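Local structure of protein of unknown function with a Fic domain (Bacteroides thetaiotaomicron VPI-5482, 3CUC) at residues F32-N37 and Q52-L57; N39-E44 and E72-H77. The protein is of unknown function but belongs to the Fic/DOC family, folding as a single, mainly helical chain built around the Fic domain. All blocks are in the same frame, centred on the assembly; numbering follows the deposited sequence.

Contact 1 (F32-N37 and Q52-L57); sequences FKLEFN and QTKLLL
Leu57 and Leu34 carry this contact, each pushing its branched end across to the other helix. The axes of 32-37 and 52-57 approach to 10.0 Å, their directions 133° apart, closer to antiparallel than parallel. In the tight part, Leu57 sends CD1 against Asn37, 3.8 Å from its CB and 3.6 Å from its ND2. With CG beside its own backbone N and CD1 anti to CA (chi2 169°), the leucine is extended toward helix 22-42. Leu34 leaves its helix alongside the partner, yet its methyls come nearer: CD2 lies 3.7 Å from CA of Lys54, and CD1 4.2 Å from CG2 of Thr53. Branched aliphatic ends suit this place because they fill the interhelical groove without needing polar partners.

The outer side is looser. Lys54 gives Leu34 only the first methylenes of its chain, crossing it at about a right angle, and its ammonium leads away. Lys33 NZ stands 3.7 Å from Leu57 O, too far for a firm bond. Asn37 OD1 bonds to His77 and ND2 to Asn78, with a weak further bond from ND2 to Lys33 O; Thr53 OG1 bonds to Thr49 O. With no hydrogen bond between the two segments, cohesion comes from apolar packing, which probably depends more on shape than on the direction of any one bond.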
ATOM      1  N   PHE A  32      12.908   6.376  -0.058  1.00 45.29           N
ATOM      2  CA  PHE A  32      11.568   5.811  -0.101  1.00 45.00           C
ATOM      3  C   PHE A  32      11.528   4.387   0.472  1.00 45.76           C
ATOM      4  O   PHE A  32      10.662   4.067   1.295  1.00 46.03           O
ATOM      5  CB  PHE A  32      10.991   5.818  -1.514  1.00 44.85           C
ATOM      6  CG  PHE A  32       9.718   5.051  -1.617  1.00 42.58           C
ATOM      7  CD1 PHE A  32       8.525   5.618  -1.217  1.00 41.94           C
ATOM      8  CD2 PHE A  32       9.724   3.735  -2.041  1.00 45.03           C
ATOM      9  CE1 PHE A  32       7.353   4.902  -1.280  1.00 47.59           C
ATOM     10  CE2 PHE A  32       8.560   3.008  -2.101  1.00 47.12           C
ATOM     11  CZ  PHE A  32       7.371   3.590  -1.718  1.00 49.14           C
ATOM     12  N   LYS A  33      12.455   3.543   0.029  1.00 45.36           N
ATOM     13  CA  LYS A  33      12.553   2.160   0.513  1.00 46.59           C
ATOM     14  C   LYS A  33      12.595   2.124   2.037  1.00 46.30           C
ATOM     15  O   LYS A  33      11.924   1.321   2.697  1.00 44.56           O
ATOM     16  CB  LYS A  33      13.820   1.490  -0.031  1.00 46.75           C
ATOM     17  CG  LYS A  33      13.834  -0.027   0.109  1.00 48.14           C
ATOM     18  CD  LYS A  33      15.040  -0.657  -0.599  1.00 47.83           C
ATOM     19  CE  LYS A  33      16.324  -0.478   0.215  1.00 46.78           C
ATOM     20  NZ  LYS A  33      17.464  -1.253  -0.348  1.00 43.78           N
ATOM     21  N   LEU A  34      13.397   3.023   2.578  1.00 46.20           N
ATOM     22  CA  LEU A  34      13.576   3.128   4.003  1.00 46.89           C
ATOM     23  C   LEU A  34      12.251   3.501   4.677  1.00 47.16           C
ATOM     24  O   LEU A  34      11.740   2.783   5.543  1.00 45.66           O
ATOM     25  CB  LEU A  34      14.625   4.207   4.285  1.00 47.59           C
ATOM     26  CG  LEU A  34      15.550   3.997   5.470  1.00 49.41           C
ATOM     27  CD1 LEU A  34      14.760   3.613   6.725  1.00 52.27           C
ATOM     28  CD2 LEU A  34      16.599   2.946   5.088  1.00 56.42           C
ATOM     29  N   GLU A  35      11.685   4.623   4.247  1.00 47.96           N
ATOM     30  CA  GLU A  35      10.523   5.188   4.914  1.00 48.81           C
ATOM     31  C   GLU A  35       9.260   4.362   4.727  1.00 47.41           C
ATOM     32  O   GLU A  35       8.433   4.276   5.638  1.00 46.69           O
ATOM     33  CB  GLU A  35      10.291   6.621   4.439  1.00 49.94           C
ATOM     34  CG  GLU A  35      11.424   7.559   4.850  1.00 57.20           C
ATOM     35  CD  GLU A  35      10.935   8.917   5.317  1.00 69.13           C
ATOM     36  OE1 GLU A  35       9.960   9.441   4.732  1.00 73.47           O
ATOM     37  OE2 GLU A  35      11.530   9.456   6.280  1.00 77.38           O
ATOM     38  N   PHE A  36       9.113   3.756   3.551  1.00 46.29           N
ATOM     39  CA  PHE A  36       7.949   2.931   3.281  1.00 45.66           C
ATOM     40  C   PHE A  36       7.986   1.670   4.138  1.00 45.46           C
ATOM     41  O   PHE A  36       7.018   1.363   4.833  1.00 45.75           O
ATOM     42  CB  PHE A  36       7.856   2.570   1.800  1.00 45.65           C
ATOM     43  CG  PHE A  36       6.657   1.737   1.465  1.00 44.65           C
ATOM     44  CD1 PHE A  36       5.387   2.137   1.862  1.00 44.20           C
ATOM     45  CD2 PHE A  36       6.791   0.551   0.756  1.00 48.50           C
ATOM     46  CE1 PHE A  36       4.268   1.365   1.562  1.00 46.87           C
ATOM     47  CE2 PHE A  36       5.670  -0.226   0.451  1.00 47.83           C
ATOM     48  CZ  PHE A  36       4.409   0.181   0.861  1.00 46.60           C
ATOM     49  N   ASN A  37       9.103   0.947   4.086  1.00 45.29           N
ATOM     50  CA  ASN A  37       9.255  -0.275   4.878  1.00 45.11           C
ATOM     51  C   ASN A  37       9.046  -0.003   6.368  1.00 44.28           C
ATOM     52  O   ASN A  37       8.308  -0.725   7.052  1.00 43.26           O
ATOM     53  CB  ASN A  37      10.621  -0.929   4.632  1.00 45.32           C
ATOM     54  CG  ASN A  37      10.680  -1.694   3.311  1.00 45.04           C
ATOM     55  OD1 ASN A  37       9.863  -2.582   3.064  1.00 45.87           O
ATOM     56  ND2 ASN A  37      11.666  -1.372   2.474  1.00 38.97           N
ATOM     57  N   GLN A  52      17.483   0.547  13.635  1.00 47.07           N
ATOM     58  CA  GLN A  52      17.420  -0.898  13.436  1.00 46.22           C
ATOM     59  C   GLN A  52      17.004  -1.186  11.988  1.00 46.31           C
ATOM     60  O   GLN A  52      17.580  -2.049  11.322  1.00 47.12           O
ATOM     61  CB  GLN A  52      16.449  -1.540  14.444  1.00 45.83           C
ATOM     62  CG  GLN A  52      16.978  -1.579  15.864  1.00 41.63           C
ATOM     63  CD  GLN A  52      15.967  -2.096  16.832  1.00 43.44           C
ATOM     64  OE1 GLN A  52      14.813  -1.689  16.809  1.00 46.59           O
ATOM     65  NE2 GLN A  52      16.392  -3.010  17.702  1.00 45.08           N
ATOM     66  N   THR A  53      16.030  -0.432  11.495  1.00 45.72           N
ATOM     67  CA  THR A  53      15.515  -0.639  10.150  1.00 46.37           C
ATOM     68  C   THR A  53      16.525  -0.250   9.075  1.00 46.94           C
ATOM     69  O   THR A  53      16.755  -1.006   8.127  1.00 47.74           O
ATOM     70  CB  THR A  53      14.242   0.191   9.887  1.00 46.14           C
ATOM     71  OG1 THR A  53      13.217  -0.164  10.826  1.00 48.32           O
ATOM     72  CG2 THR A  53      13.731  -0.043   8.468  1.00 45.22           C
ATOM     73  N   LYS A  54      17.082   0.954   9.196  1.00 47.67           N
ATOM     74  CA  LYS A  54      18.027   1.492   8.206  1.00 47.10           C
ATOM     75  C   LYS A  54      19.259   0.611   8.052  1.00 45.59           C
ATOM     76  O   LYS A  54      19.619   0.239   6.941  1.00 45.99           O
ATOM     77  CB  LYS A  54      18.478   2.891   8.619  1.00 47.61           C
ATOM     78  CG  LYS A  54      19.450   3.566   7.649  1.00 49.59           C
ATOM     79  CD  LYS A  54      19.847   4.966   8.147  1.00 49.66           C
ATOM     80  CE  LYS A  54      19.950   5.988   7.005  1.00 52.73           C
ATOM     81  NZ  LYS A  54      19.821   7.393   7.504  1.00 51.81           N
ATOM     82  N   LEU A  55      19.899   0.286   9.172  1.00 43.67           N
ATOM     83  CA  LEU A  55      21.054  -0.611   9.168  1.00 42.03           C
ATOM     84  C   LEU A  55      20.738  -2.018   8.627  1.00 41.59           C
ATOM     85  O   LEU A  55      21.642  -2.716   8.157  1.00 42.48           O
ATOM     86  CB  LEU A  55      21.660  -0.711  10.571  1.00 41.90           C
ATOM     87  CG  LEU A  55      22.420   0.529  11.056  1.00 41.30           C
ATOM     88  CD1 LEU A  55      22.745   0.445  12.544  1.00 34.11           C
ATOM     89  CD2 LEU A  55      23.695   0.725  10.248  1.00 42.88           C
ATOM     90  N   LEU A  56      19.474  -2.441   8.695  1.00 39.45           N
ATOM     91  CA  LEU A  56      19.060  -3.690   8.055  1.00 37.85           C
ATOM     92  C   LEU A  56      19.020  -3.549   6.532  1.00 37.95           C
ATOM     93  O   LEU A  56      19.649  -4.322   5.817  1.00 37.58           O
ATOM     94  CB  LEU A  56      17.689  -4.156   8.556  1.00 36.81           C
ATOM     95  CG  LEU A  56      17.131  -5.403   7.842  1.00 35.12           C
ATOM     96  CD1 LEU A  56      17.837  -6.662   8.318  1.00 27.66           C
ATOM     97  CD2 LEU A  56      15.627  -5.532   8.029  1.00 34.25           C
ATOM     98  N   LEU A  57      18.264  -2.579   6.038  1.00 38.24           N
ATOM     99  CA  LEU A  57      18.036  -2.453   4.599  1.00 39.20           C
ATOM    100  C   LEU A  57      19.237  -1.945   3.795  1.00 39.85           C
ATOM    101  O   LEU A  57      19.355  -2.277   2.623  1.00 39.70           O
ATOM    102  CB  LEU A  57      16.842  -1.544   4.340  1.00 39.63           C
ATOM    103  CG  LEU A  57      15.501  -2.128   4.771  1.00 39.50           C
ATOM    104  CD1 LEU A  57      14.424  -1.057   4.715  1.00 31.52           C
ATOM    105  CD2 LEU A  57      15.162  -3.316   3.877  1.00 34.66           C
TER

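Contact 2 (N39-E44 and E72-H77); sequences NSNHLE and EEMKAH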
ATOM      1  N   ASN A  39       7.510   2.644   7.925  1.00 43.84           N
ATOM      2  CA  ASN A  39       6.176   3.105   8.277  1.00 43.48           C
ATOM      3  C   ASN A  39       5.082   2.066   8.065  1.00 43.99           C
ATOM      4  O   ASN A  39       4.229   1.881   8.930  1.00 44.77           O
ATOM      5  CB  ASN A  39       5.841   4.388   7.521  1.00 44.23           C
ATOM      6  CG  ASN A  39       6.547   5.607   8.096  1.00 43.26           C
ATOM      7  OD1 ASN A  39       6.153   6.122   9.140  1.00 43.40           O
ATOM      8  ND2 ASN A  39       7.576   6.087   7.404  1.00 39.07           N
ATOM      9  N   SER A  40       5.103   1.378   6.930  1.00 45.29           N
ATOM     10  CA  SER A  40       4.033   0.434   6.614  1.00 46.32           C
ATOM     11  C   SER A  40       4.008  -0.689   7.649  1.00 46.66           C
ATOM     12  O   SER A  40       2.941  -1.143   8.042  1.00 47.86           O
ATOM     13  CB  SER A  40       4.175  -0.108   5.182  1.00 46.56           C
ATOM     14  OG  SER A  40       3.067  -0.911   4.792  1.00 47.45           O
ATOM     15  N   ASN A  41       5.183  -1.110   8.110  1.00 46.48           N
ATOM     16  CA  ASN A  41       5.274  -2.127   9.161  1.00 46.27           C
ATOM     17  C   ASN A  41       5.013  -1.566  10.561  1.00 45.45           C
ATOM     18  O   ASN A  41       4.436  -2.240  11.412  1.00 44.55           O
ATOM     19  CB  ASN A  41       6.638  -2.822   9.124  1.00 46.76           C
ATOM     20  CG  ASN A  41       6.779  -3.771   7.953  1.00 47.67           C
ATOM     21  OD1 ASN A  41       7.404  -3.436   6.949  1.00 46.42           O
ATOM     22  ND2 ASN A  41       6.197  -4.963   8.074  1.00 47.29           N
ATOM     23  N   HIS A  42       5.429  -0.330  10.799  1.00 45.82           N
ATOM     24  CA  HIS A  42       5.195   0.294  12.096  1.00 47.07           C
ATOM     25  C   HIS A  42       3.701   0.491  12.351  1.00 47.60           C
ATOM     26  O   HIS A  42       3.246   0.339  13.479  1.00 48.63           O
ATOM     27  CB  HIS A  42       5.930   1.627  12.214  1.00 47.50           C
ATOM     28  CG  HIS A  42       6.508   1.869  13.570  1.00 49.53           C
ATOM     29  ND1 HIS A  42       7.744   1.391  13.940  1.00 53.96           N
ATOM     30  CD2 HIS A  42       6.018   2.523  14.648  1.00 50.70           C
ATOM     31  CE1 HIS A  42       7.996   1.746  15.186  1.00 53.86           C
ATOM     32  NE2 HIS A  42       6.966   2.438  15.638  1.00 51.55           N
ATOM     33  N   LEU A  43       2.951   0.820  11.300  1.00 47.69           N
ATOM     34  CA  LEU A  43       1.488   0.939  11.382  1.00 48.33           C
ATOM     35  C   LEU A  43       0.823  -0.325  11.958  1.00 48.58           C
ATOM     36  O   LEU A  43      -0.225  -0.244  12.592  1.00 49.33           O
ATOM     37  CB  LEU A  43       0.889   1.257   9.994  1.00 48.45           C
ATOM     38  CG  LEU A  43       0.929   2.704   9.485  1.00 47.12           C
ATOM     39  CD1 LEU A  43       0.797   2.737   7.972  1.00 44.47           C
ATOM     40  CD2 LEU A  43      -0.169   3.540  10.136  1.00 41.28           C
ATOM     41  N   GLU A  44       1.434  -1.487  11.737  1.00 48.74           N
ATOM     42  CA  GLU A  44       0.870  -2.757  12.187  1.00 48.86           C
ATOM     43  C   GLU A  44       1.568  -3.282  13.449  1.00 48.78           C
ATOM     44  O   GLU A  44       1.434  -4.456  13.788  1.00 49.36           O
ATOM     45  CB  GLU A  44       0.958  -3.802  11.062  1.00 48.97           C
ATOM     46  CG  GLU A  44       0.388  -3.347   9.707  1.00 50.83           C
ATOM     47  CD  GLU A  44      -1.106  -3.017   9.756  1.00 53.96           C
ATOM     48  OE1 GLU A  44      -1.811  -3.567  10.624  1.00 54.66           O
ATOM     49  OE2 GLU A  44      -1.580  -2.205   8.927  1.00 54.69           O
ATOM     50  N   GLU A  72      12.902 -10.279  10.203  1.00 33.48           N
ATOM     51  CA  GLU A  72      12.433 -11.079   9.080  1.00 35.49           C
ATOM     52  C   GLU A  72      11.255 -10.414   8.372  1.00 37.00           C
ATOM     53  O   GLU A  72      11.285 -10.341   7.154  1.00 36.45           O
ATOM     54  CB  GLU A  72      12.055 -12.505   9.490  1.00 35.93           C
ATOM     55  CG  GLU A  72      13.099 -13.294  10.296  1.00 40.49           C
ATOM     56  CD  GLU A  72      14.297 -13.756   9.490  1.00 49.05           C
ATOM     57  OE1 GLU A  72      14.537 -13.210   8.388  1.00 47.91           O
ATOM     58  OE2 GLU A  72      15.008 -14.675   9.977  1.00 57.41           O
ATOM     59  N   GLU A  73      10.234  -9.931   9.102  1.00 39.97           N
ATOM     60  CA  GLU A  73       9.061  -9.328   8.455  1.00 41.66           C
ATOM     61  C   GLU A  73       9.459  -8.053   7.721  1.00 41.50           C
ATOM     62  O   GLU A  73       8.988  -7.793   6.616  1.00 42.40           O
ATOM     63  CB  GLU A  73       7.921  -9.039   9.449  1.00 41.88           C
ATOM     64  CG  GLU A  73       7.127 -10.266   9.862  1.00 44.66           C
ATOM     65  CD  GLU A  73       5.827  -9.923  10.569  1.00 46.57           C
ATOM     66  OE1 GLU A  73       5.416  -8.743  10.558  1.00 50.79           O
ATOM     67  OE2 GLU A  73       5.210 -10.849  11.137  1.00 57.00           O
HETATM   68  N   MSE A  74      10.326  -7.265   8.345  1.00 41.31           N
HETATM   69  CA  MSE A  74      10.814  -6.032   7.746  1.00 40.06           C
HETATM   70  C   MSE A  74      11.536  -6.365   6.465  1.00 40.74           C
HETATM   71  O   MSE A  74      11.320  -5.735   5.446  1.00 42.53           O
HETATM   72  CB  MSE A  74      11.747  -5.293   8.707  1.00 39.70           C
HETATM   73  CG  MSE A  74      12.176  -3.909   8.242  1.00 37.34           C
HETATM   74 SE   MSE A  74      10.700  -2.673   8.133  0.75 25.32          SE
HETATM   75  CE  MSE A  74      10.580  -2.189   9.978  1.00 37.16           C
ATOM     76  N   LYS A  75      12.383  -7.380   6.508  1.00 41.78           N
ATOM     77  CA  LYS A  75      13.111  -7.832   5.315  1.00 41.92           C
ATOM     78  C   LYS A  75      12.175  -8.397   4.239  1.00 41.51           C
ATOM     79  O   LYS A  75      12.358  -8.140   3.056  1.00 42.10           O
ATOM     80  CB  LYS A  75      14.123  -8.912   5.711  1.00 42.94           C
ATOM     81  CG  LYS A  75      15.091  -9.364   4.607  1.00 44.15           C
ATOM     82  CD  LYS A  75      15.728 -10.705   4.981  1.00 47.04           C
ATOM     83  CE  LYS A  75      16.994 -11.003   4.176  1.00 50.56           C
ATOM     84  NZ  LYS A  75      17.602 -12.305   4.595  1.00 49.69           N
ATOM     85  N   ALA A  76      11.182  -9.177   4.659  1.00 41.62           N
ATOM     86  CA  ALA A  76      10.248  -9.818   3.736  1.00 41.68           C
ATOM     87  C   ALA A  76       9.373  -8.767   3.049  1.00 43.13           C
ATOM     88  O   ALA A  76       9.094  -8.868   1.853  1.00 44.09           O
ATOM     89  CB  ALA A  76       9.387 -10.831   4.472  1.00 41.16           C
ATOM     90  N   HIS A  77       8.951  -7.758   3.809  1.00 43.04           N
ATOM     91  CA  HIS A  77       8.185  -6.648   3.259  1.00 43.29           C
ATOM     92  C   HIS A  77       8.965  -5.913   2.175  1.00 43.68           C
ATOM     93  O   HIS A  77       8.389  -5.456   1.190  1.00 43.79           O
ATOM     94  CB  HIS A  77       7.791  -5.669   4.363  1.00 42.87           C
ATOM     95  CG  HIS A  77       6.898  -4.569   3.892  1.00 42.09           C
ATOM     96  ND1 HIS A  77       7.387  -3.396   3.364  1.00 40.67           N
ATOM     97  CD2 HIS A  77       5.548  -4.468   3.858  1.00 41.29           C
ATOM     98  CE1 HIS A  77       6.376  -2.613   3.033  1.00 45.21           C
ATOM     99  NE2 HIS A  77       5.248  -3.239   3.323  1.00 45.18           N
TER
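Asn41 packs against both Met74 and His77, and van der Waals packing against those two side chains makes up most of the contact. Its CG sits beside its own backbone N (chi1 -73°), which puts CG on the side of helix 68-89. Met74 crosses it obliquely: SE of this selenomethionine is 4.1 Å from Asn41 CG, and CE is 4.1 Å from Asn41 CB. Bends at chi2 and chi3 bring SE and CE, the soft, flexible end of Met74, up to Asn41; beyond, it touches Thr53 and Leu56 of helix 50-59.

Packing onto an aromatic ring is the second kind of interaction. The end of the Asn41 amide comes over one face of the His77 imidazole, toward the rim, the amide plane steeply turned (77°) to the ring, with Asn41 CG 4.1 Å from His77 CG. Ser40 reaches the far part of the ring obliquely, its CB 3.8 Å from His77 NE2. The ring of Phe36 also meets the imidazole, at about 55°.

Ser40 and Glu44 stand at the Ser/Thr and Glu positions of the (S/T)xxxE(G/N) pattern, so this is probably the inhibitory helix seen in Fic proteins, and Arg201 and Arg204 are the two arginines closing the HxFx(D/E)GNxRxxR Fic motif on helix 199-213. Consistent with that, Glu44 forms a salt bridge with Arg204.

Polar pairing at this contact is directed outside the two segments. His77 ND1 is hydrogen-bonded to Asn37 OD1. Ser40 OG bonds to Arg204 NE, a short hydroxyl suiting a buried spot beside a guanidinium. Glu73, long enough to span from its helix, makes salt bridges with Arg201 and, within its own helix, Lys69.

Helix 22-42 serves both contacts: residues 32-37 meet helix 50-59 and residues 39-44 meet helix 68-89, the two helices that follow each other in the chain. The contact centres are 9 Å apart. Contact 1 is farther from the centre of the chain and only partly buried, with aliphatic packing fringed by lysines; contact 2 is buried, and its serine and asparagine lie next to the arginines of the Fic motif. They touch directly, since Asn37 OD1 lies 2.6 Å from His77 ND1, a probable hydrogen bond, and Thr53 OG1 packs 3.4 Å from Met74 CE. Helix 68-89 thus packs against both helix 22-42 and helix 50-59.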